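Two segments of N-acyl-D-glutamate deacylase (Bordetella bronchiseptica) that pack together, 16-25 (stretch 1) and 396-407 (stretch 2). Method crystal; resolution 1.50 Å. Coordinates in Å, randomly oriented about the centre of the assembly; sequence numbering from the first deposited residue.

Stretch 1 (16-25) IIDGTGAPRR
Stretch 2, residues 396-407: TLEQAVARMTAL

The contact is a loop laid along one side of a helix, held at one end by an arginine–glutamate salt bridge, in the middle by an isoleucine packed on the helix, and at the other end by a glycine seated close to the helix backbone. Touching residues are at least 373 positions apart in one chain, and the segments bury 491 Å² between them.

Stretch 1 is a hairpin-like loop whose ends pair through I16 N to R25 O (2.7 Å) and R25 N to I16 O (3.0 Å). Stretch 2 is helical from L397 through R403, and a second helix starts at A406; T396 caps the first, its OG1 accepting from Q399 N at 3.1 Å. In register, the CA of G19 lies 4.4 Å from the CA of A402, and the CA of G21 lies 5.2 Å from the CA of E398, so from G19 to G21 the loop runs back along the helix, against its chain direction.

E398 (chi1 -75°, chi2 90°, chi3 -21°) has the largest covered area, 118 Å². Its carboxylate meets R24 in three hydrogen bonds: OE2 accepts from R24 N at 2.9 Å and from R24 NE at 2.8 Å, while OE1 accepts from R24 NH2 at 3.1 Å. The NE and NH2 bonds are nearly linear (176° and 170°) and form a bidentate salt bridge along the guanidinium edge. R24 reaches it with chi1 p, chi2 t and chi3 p; its CB points sideways, but the side chain's end turns to the helix, bringing NH2 within 3.5 Å of L397 CB.

I17 (phi/psi -119/100; chi1 m, chi2 t) points toward the helix. Its CD1 lies 3.7 Å from L397 CG, and its CG2 lies 3.7 Å from V401 CB and 3.9 Å from E398 CA, so the side chain spans a full helical turn.

G19 adopts phi/psi 93/-9, where a CB would be jammed against the preceding carbonyl oxygen and would also sit 2.9 Å from T405 OG1. Without one, G19 CA approaches T405 OG1 to 3.6 Å, and G19 O reaches A406 CB at 3.1 Å and A402 CB at 3.4 Å. T405 (chi1 58°) turns its hydroxyl back on the helix, OG1 donating to V401 O at 2.7 Å.

G21 repeats this conformation (96/-9). Water 1 joins it to the helix, accepting from G21 N at 3.0 Å and donating to E398 O at 2.9 Å. Between the glycines T20 (chi1 p) points away, its N and OG1 donating to D18 OD1 at 3.0 and 2.6 Å respectively.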

# COMPACT_ATOMS: atom_id res chain seq x y z
N ILE A 16 12.80 -5.88 22.08
CA ILE A 16 11.79 -6.42 21.19
C ILE A 16 10.41 -5.77 21.33
O ILE A 16 9.87 -5.67 22.43
CB ILE A 16 11.59 -7.93 21.43
CG1 ILE A 16 12.88 -8.69 21.10
CG2 ILE A 16 10.42 -8.44 20.59
CD1 ILE A 16 13.22 -8.72 19.64
N ILE A 17 9.87 -5.32 20.20
CA ILE A 17 8.52 -4.79 20.14
C ILE A 17 7.95 -5.80 19.15
O ILE A 17 8.17 -5.71 17.94
CB ILE A 17 8.46 -3.35 19.59
CG1 ILE A 17 9.03 -2.39 20.64
CG2 ILE A 17 7.02 -2.97 19.25
CD1 ILE A 17 8.82 -0.92 20.33
N ASP A 18 7.24 -6.80 19.68
CA ASP A 18 6.72 -7.90 18.88
C ASP A 18 5.48 -7.70 18.03
O ASP A 18 5.04 -8.63 17.35
CB ASP A 18 6.52 -9.13 19.77
CG ASP A 18 5.55 -8.88 20.92
OD1 ASP A 18 4.72 -7.94 20.81
OD2 ASP A 18 5.60 -9.62 21.92
N GLY A 19 4.90 -6.50 18.06
CA GLY A 19 3.71 -6.25 17.26
C GLY A 19 2.38 -6.48 17.96
O GLY A 19 1.33 -6.13 17.42
N THR A 20 2.42 -7.05 19.16
CA THR A 20 1.19 -7.33 19.92
C THR A 20 0.69 -6.13 20.71
O THR A 20 -0.43 -6.15 21.23
CB THR A 20 1.40 -8.47 20.93
OG1 THR A 20 2.35 -8.04 21.92
CG2 THR A 20 1.92 -9.72 20.23
N GLY A 21 1.52 -5.09 20.79
CA GLY A 21 1.15 -3.91 21.54
C GLY A 21 1.72 -3.97 22.95
O GLY A 21 1.67 -2.99 23.69
N ALA A 22 2.27 -5.13 23.31
CA ALA A 22 2.85 -5.30 24.64
C ALA A 22 4.09 -4.42 24.78
O ALA A 22 4.73 -4.08 23.79
CB ALA A 22 3.21 -6.76 24.87
N PRO A 23 4.43 -4.03 26.02
CA PRO A 23 5.61 -3.18 26.24
C PRO A 23 6.90 -3.81 25.69
O PRO A 23 7.09 -5.02 25.77
CB PRO A 23 5.65 -3.04 27.76
CG PRO A 23 4.20 -3.12 28.14
CD PRO A 23 3.71 -4.26 27.28
N ARG A 24 7.78 -2.98 25.15
CA ARG A 24 9.05 -3.45 24.61
C ARG A 24 9.80 -4.21 25.70
O ARG A 24 9.75 -3.84 26.88
CB ARG A 24 9.88 -2.26 24.12
CG ARG A 24 10.32 -1.32 25.23
CD ARG A 24 10.84 -0.01 24.65
NE ARG A 24 9.75 0.78 24.08
CZ ARG A 24 9.92 1.93 23.42
NH1 ARG A 24 11.14 2.42 23.26
NH2 ARG A 24 8.87 2.58 22.95
N ARG A 25 10.49 -5.28 25.32
CA ARG A 25 11.23 -6.08 26.29
C ARG A 25 12.63 -6.45 25.82
O ARG A 25 12.85 -6.67 24.63
CB ARG A 25 10.44 -7.35 26.64
CG ARG A 25 10.05 -8.22 25.45
CD ARG A 25 9.00 -9.25 25.89
NE ARG A 25 8.47 -10.04 24.79
CZ ARG A 25 9.16 -10.97 24.12
NH1 ARG A 25 10.42 -11.21 24.45
NH2 ARG A 25 8.58 -11.65 23.15
N THR A 396 2.21 5.40 21.10
CA THR A 396 3.52 4.88 21.49
C THR A 396 4.13 4.12 20.33
O THR A 396 3.44 3.77 19.37
CB THR A 396 3.42 3.92 22.68
OG1 THR A 396 2.66 2.77 22.30
CG2 THR A 396 2.75 4.60 23.86
N LEU A 397 5.43 3.86 20.43
CA LEU A 397 6.12 3.11 19.40
C LEU A 397 5.51 1.71 19.32
O LEU A 397 5.32 1.16 18.23
CB LEU A 397 7.61 3.04 19.72
CG LEU A 397 8.52 2.39 18.67
CD1 LEU A 397 8.34 3.10 17.33
CD2 LEU A 397 9.97 2.48 19.13
N GLU A 398 5.18 1.13 20.47
CA GLU A 398 4.57 -0.20 20.50
C GLU A 398 3.25 -0.21 19.75
O GLU A 398 2.95 -1.16 19.02
CB GLU A 398 4.35 -0.66 21.95
CG GLU A 398 5.62 -1.11 22.66
CD GLU A 398 6.33 0.01 23.41
OE1 GLU A 398 6.11 1.19 23.09
OE2 GLU A 398 7.13 -0.31 24.32
N GLN A 399 2.45 0.83 19.93
CA GLN A 399 1.16 0.92 19.24
C GLN A 399 1.37 1.11 17.74
O GLN A 399 0.67 0.50 16.93
CB GLN A 399 0.32 2.07 19.80
CG GLN A 399 -0.16 1.85 21.23
CD GLN A 399 -0.92 3.05 21.78
OE1 GLN A 399 -0.39 4.17 21.82
NE2 GLN A 399 -2.16 2.83 22.21
N ALA A 400 2.32 1.96 17.37
CA ALA A 400 2.58 2.22 15.96
C ALA A 400 3.07 0.98 15.24
O ALA A 400 2.63 0.68 14.13
CB ALA A 400 3.59 3.36 15.82
N VAL A 401 4.00 0.25 15.86
CA VAL A 401 4.51 -0.97 15.24
C VAL A 401 3.37 -1.95 15.01
O VAL A 401 3.33 -2.63 13.99
CB VAL A 401 5.60 -1.63 16.11
CG1 VAL A 401 5.96 -3.00 15.56
CG2 VAL A 401 6.84 -0.74 16.13
N ALA A 402 2.42 -2.01 15.94
CA ALA A 402 1.28 -2.90 15.78
C ALA A 402 0.48 -2.52 14.53
O ALA A 402 0.01 -3.40 13.80
CB ALA A 402 0.39 -2.85 17.02
N ARG A 403 0.34 -1.23 14.27
CA ARG A 403 -0.40 -0.77 13.09
C ARG A 403 0.29 -1.16 11.79
O ARG A 403 -0.36 -1.26 10.75
CB ARG A 403 -0.54 0.76 13.10
CG ARG A 403 -1.24 1.34 14.30
CD ARG A 403 -2.64 0.77 14.46
NE ARG A 403 -3.36 1.51 15.49
CZ ARG A 403 -3.86 2.73 15.31
NH1 ARG A 403 -3.73 3.35 14.14
NH2 ARG A 403 -4.45 3.36 16.32
N MET A 404 1.60 -1.35 11.86
CA MET A 404 2.41 -1.68 10.68
C MET A 404 2.66 -3.16 10.51
O MET A 404 3.19 -3.58 9.49
CB MET A 404 3.78 -1.02 10.78
CG MET A 404 3.76 0.46 11.02
SD MET A 404 5.43 1.09 11.30
CE MET A 404 5.13 2.84 11.02
N THR A 405 2.29 -3.96 11.51
CA THR A 405 2.57 -5.38 11.46
C THR A 405 1.39 -6.30 11.77
O THR A 405 0.79 -6.87 10.86
CB THR A 405 3.75 -5.71 12.41
OG1 THR A 405 3.40 -5.30 13.75
CG2 THR A 405 5.01 -4.95 11.99
N ALA A 406 1.07 -6.44 13.05
CA ALA A 406 -0.03 -7.31 13.45
C ALA A 406 -1.38 -6.93 12.85
O ALA A 406 -2.11 -7.79 12.39
CB ALA A 406 -0.13 -7.35 14.97
N LEU A 407 -1.72 -5.64 12.86
CA LEU A 407 -3.01 -5.23 12.31
C LEU A 407 -3.12 -5.61 10.83
O LEU A 407 -4.12 -6.20 10.42
CB LEU A 407 -3.24 -3.73 12.52
CG LEU A 407 -4.60 -3.17 12.06
CD1 LEU A 407 -5.75 -3.90 12.77
CD2 LEU A 407 -4.64 -1.68 12.36
O HOH W 1 3.72 -3.93 19.17